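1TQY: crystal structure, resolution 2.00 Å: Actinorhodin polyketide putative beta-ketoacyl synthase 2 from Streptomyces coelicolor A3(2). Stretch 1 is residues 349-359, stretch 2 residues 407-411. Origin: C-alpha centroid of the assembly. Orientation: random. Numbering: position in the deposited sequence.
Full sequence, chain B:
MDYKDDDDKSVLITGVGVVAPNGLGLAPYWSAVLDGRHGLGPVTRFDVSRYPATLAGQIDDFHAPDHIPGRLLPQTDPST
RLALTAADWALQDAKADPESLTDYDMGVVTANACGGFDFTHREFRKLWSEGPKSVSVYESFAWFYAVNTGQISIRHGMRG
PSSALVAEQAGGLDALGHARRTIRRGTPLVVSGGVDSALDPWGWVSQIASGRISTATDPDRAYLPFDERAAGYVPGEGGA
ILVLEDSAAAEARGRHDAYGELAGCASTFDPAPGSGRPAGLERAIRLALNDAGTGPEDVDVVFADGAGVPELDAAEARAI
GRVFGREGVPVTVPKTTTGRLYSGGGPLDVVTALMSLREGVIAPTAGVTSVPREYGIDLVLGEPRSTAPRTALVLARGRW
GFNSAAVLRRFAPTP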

# COMPACT_ATOMS: atom_id res chain seq x y z
N ASP B 349 -6.62 5.94 -17.21
CA ASP B 349 -7.95 6.50 -17.48
C ASP B 349 -7.88 8.02 -17.28
O ASP B 349 -8.41 8.79 -18.08
CB ASP B 349 -8.99 5.88 -16.55
CG ASP B 349 -9.61 4.60 -17.12
OD1 ASP B 349 -9.06 4.02 -18.08
OD2 ASP B 349 -10.67 4.18 -16.59
N VAL B 350 -7.20 8.43 -16.21
CA VAL B 350 -7.04 9.85 -15.92
C VAL B 350 -6.30 10.55 -17.06
O VAL B 350 -6.69 11.64 -17.49
CB VAL B 350 -6.26 10.05 -14.60
CG1 VAL B 350 -5.84 11.52 -14.45
CG2 VAL B 350 -7.15 9.64 -13.41
N VAL B 351 -5.23 9.93 -17.54
CA VAL B 351 -4.46 10.50 -18.65
C VAL B 351 -5.35 10.61 -19.88
O VAL B 351 -5.35 11.63 -20.58
CB VAL B 351 -3.24 9.63 -19.00
CG1 VAL B 351 -2.59 10.12 -20.29
CG2 VAL B 351 -2.23 9.66 -17.87
N THR B 352 -6.10 9.56 -20.15
CA THR B 352 -6.98 9.54 -21.32
C THR B 352 -8.04 10.63 -21.21
O THR B 352 -8.35 11.29 -22.21
CB THR B 352 -7.62 8.15 -21.46
OG1 THR B 352 -6.58 7.15 -21.39
CG2 THR B 352 -8.32 8.02 -22.80
N ALA B 353 -8.58 10.84 -20.01
CA ALA B 353 -9.59 11.87 -19.78
C ALA B 353 -9.02 13.27 -19.98
O ALA B 353 -9.61 14.11 -20.67
CB ALA B 353 -10.16 11.73 -18.37
N LEU B 354 -7.85 13.53 -19.39
CA LEU B 354 -7.21 14.85 -19.51
C LEU B 354 -6.96 15.20 -20.98
O LEU B 354 -7.10 16.35 -21.40
CB LEU B 354 -5.89 14.88 -18.73
CG LEU B 354 -6.07 14.89 -17.20
CD1 LEU B 354 -4.77 14.55 -16.48
CD2 LEU B 354 -6.58 16.26 -16.80
N MET B 355 -6.58 14.19 -21.76
CA MET B 355 -6.30 14.36 -23.17
C MET B 355 -7.58 14.68 -23.93
O MET B 355 -7.56 15.42 -24.92
CB MET B 355 -5.67 13.08 -23.73
CG MET B 355 -4.20 12.93 -23.40
SD MET B 355 -3.18 14.04 -24.41
CE MET B 355 -3.27 15.51 -23.48
N SER B 356 -8.68 14.11 -23.47
CA SER B 356 -9.97 14.35 -24.09
C SER B 356 -10.34 15.80 -23.82
O SER B 356 -10.78 16.52 -24.72
CB SER B 356 -11.01 13.40 -23.49
OG SER B 356 -10.69 12.05 -23.80
N LEU B 357 -10.12 16.25 -22.59
CA LEU B 357 -10.42 17.63 -22.24
C LEU B 357 -9.55 18.59 -23.03
O LEU B 357 -10.03 19.61 -23.53
CB LEU B 357 -10.19 17.86 -20.75
CG LEU B 357 -11.02 16.99 -19.81
CD1 LEU B 357 -10.64 17.33 -18.39
CD2 LEU B 357 -12.50 17.21 -20.05
N ARG B 358 -8.27 18.26 -23.15
CA ARG B 358 -7.34 19.11 -23.87
C ARG B 358 -7.62 19.16 -25.37
O ARG B 358 -7.62 20.23 -25.97
CB ARG B 358 -5.90 18.65 -23.65
CG ARG B 358 -4.91 19.77 -23.86
CD ARG B 358 -3.48 19.29 -23.87
NE ARG B 358 -3.24 18.37 -24.97
CZ ARG B 358 -2.06 17.79 -25.21
NH1 ARG B 358 -1.03 18.05 -24.42
NH2 ARG B 358 -1.92 16.96 -26.23
N GLU B 359 -7.87 17.99 -25.96
CA GLU B 359 -8.14 17.88 -27.39
C GLU B 359 -9.58 18.17 -27.80
O GLU B 359 -9.91 18.14 -28.98
CB GLU B 359 -7.78 16.47 -27.88
CG GLU B 359 -6.51 16.42 -28.72
CD GLU B 359 -5.30 16.90 -27.95
OE1 GLU B 359 -4.99 16.29 -26.90
OE2 GLU B 359 -4.67 17.88 -28.38
N VAL B 407 -12.61 13.67 -10.13
CA VAL B 407 -13.14 14.66 -11.06
C VAL B 407 -12.00 15.55 -11.56
O VAL B 407 -11.21 16.06 -10.77
CB VAL B 407 -14.28 15.49 -10.41
CG1 VAL B 407 -13.99 15.68 -8.95
CG2 VAL B 407 -14.44 16.82 -11.12
N LEU B 408 -11.92 15.71 -12.87
CA LEU B 408 -10.86 16.52 -13.49
C LEU B 408 -11.46 17.71 -14.23
O LEU B 408 -12.61 17.67 -14.67
CB LEU B 408 -10.08 15.66 -14.49
CG LEU B 408 -9.48 14.36 -13.97
CD1 LEU B 408 -8.85 13.60 -15.11
CD2 LEU B 408 -8.45 14.66 -12.89
N ARG B 409 -10.67 18.77 -14.38
CA ARG B 409 -11.12 19.96 -15.09
C ARG B 409 -10.13 20.40 -16.15
O ARG B 409 -8.92 20.23 -15.99
CB ARG B 409 -11.33 21.14 -14.14
CG ARG B 409 -12.50 21.00 -13.19
CD ARG B 409 -13.15 22.35 -13.00
NE ARG B 409 -14.15 22.30 -11.93
CZ ARG B 409 -13.85 22.22 -10.64
NH1 ARG B 409 -12.59 22.18 -10.25
NH2 ARG B 409 -14.83 22.16 -9.74
N ARG B 410 -10.65 20.97 -17.23
CA ARG B 410 -9.83 21.47 -18.33
C ARG B 410 -8.97 22.61 -17.81
O ARG B 410 -9.45 23.46 -17.07
CB ARG B 410 -10.74 22.01 -19.44
CG ARG B 410 -10.34 21.65 -20.87
CD ARG B 410 -9.00 22.23 -21.31
NE ARG B 410 -7.85 21.49 -20.80
CZ ARG B 410 -6.60 21.65 -21.23
NH1 ARG B 410 -6.34 22.53 -22.19
NH2 ARG B 410 -5.61 20.94 -20.70
N PHE B 411 -7.70 22.61 -18.19
CA PHE B 411 -6.76 23.66 -17.77
C PHE B 411 -7.09 25.02 -18.40
O PHE B 411 -6.89 25.15 -19.62
CB PHE B 411 -5.32 23.26 -18.11
CG PHE B 411 -4.30 24.30 -17.73
CD1 PHE B 411 -3.57 24.98 -18.70
CD2 PHE B 411 -4.10 24.62 -16.38
CE1 PHE B 411 -2.64 25.96 -18.34
CE2 PHE B 411 -3.17 25.60 -16.01
CZ PHE B 411 -2.44 26.27 -16.99

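Helix 349-359 packs against strand 407-410 with the two chain directions 27° apart and their axes 8.1 Å apart at closest approach. Together the stretches bury 370 Å² of surface, and no hydrogen bond crosses between them; the contact rests on van der Waals packing, of side chains on one another and on backbone, most of it from L408, R410 and L357.

L408 has the most surface covered, 94 Å². Its CA-to-CB bond points toward the helix, and with chi1 m and chi2 t its CD1 reaches a pocket lined by three helical residues: L408 CD1 lies 3.7 Å from V350 CG1, 4.0 Å from A353 CB and 3.7 Å from L354 CG. These residues, at positions 350, 353 and 354, gather on one side of the helix, where one methyl touches all three. A353 points toward the strand, and its short side chain meets L408 CD1 through CB itself; V350 and L354 set out sideways and complete the pocket with their branched side chains. All four residues are buried, as suits hydrocarbon surfaces without polar groups to satisfy.

L357, one turn beyond A353, also points toward the strand. L357, with chi1 m and chi2 t, sets CD1 against the strand backbone, L357 CD1 being 3.8 Å from R409 C and 4.2 Å from L408 O, and 4.3 Å from L408 CB. R409 directs its CA-to-CB bond away from the helix, so its part here is mainly backbone. The chains come near each other at L357 and R410, whose CA atoms are 5.5 Å apart.

R410 covers the second large patch. It leaves the strand sideways, but its end comes nearer the helix, and its aliphatic portion does much of the packing: R410 CG is 3.4 Å from L357 O and 3.8 Å from L357 CB. Farther out, R410 NH2 lies 3.4 Å from R358 CG, which sits over one face of the guanidinium. An arginine suits this partly exposed position because its methylenes can pack against the leucine while its planar head lies against the CG methylene of R358. R410 NH2 is hydrogen-bonded elsewhere in the structure, whereas NE is buried by the contact without a partner in the model.

R358 offers its CG methylene to R410, but the end of its side chain leads away from the strand. There R358 NH2 forms a salt bridge with E359 OE1 at 3.2 Å, and R358 NE adds a weak hydrogen bond to E359 OE1 at 3.3 Å.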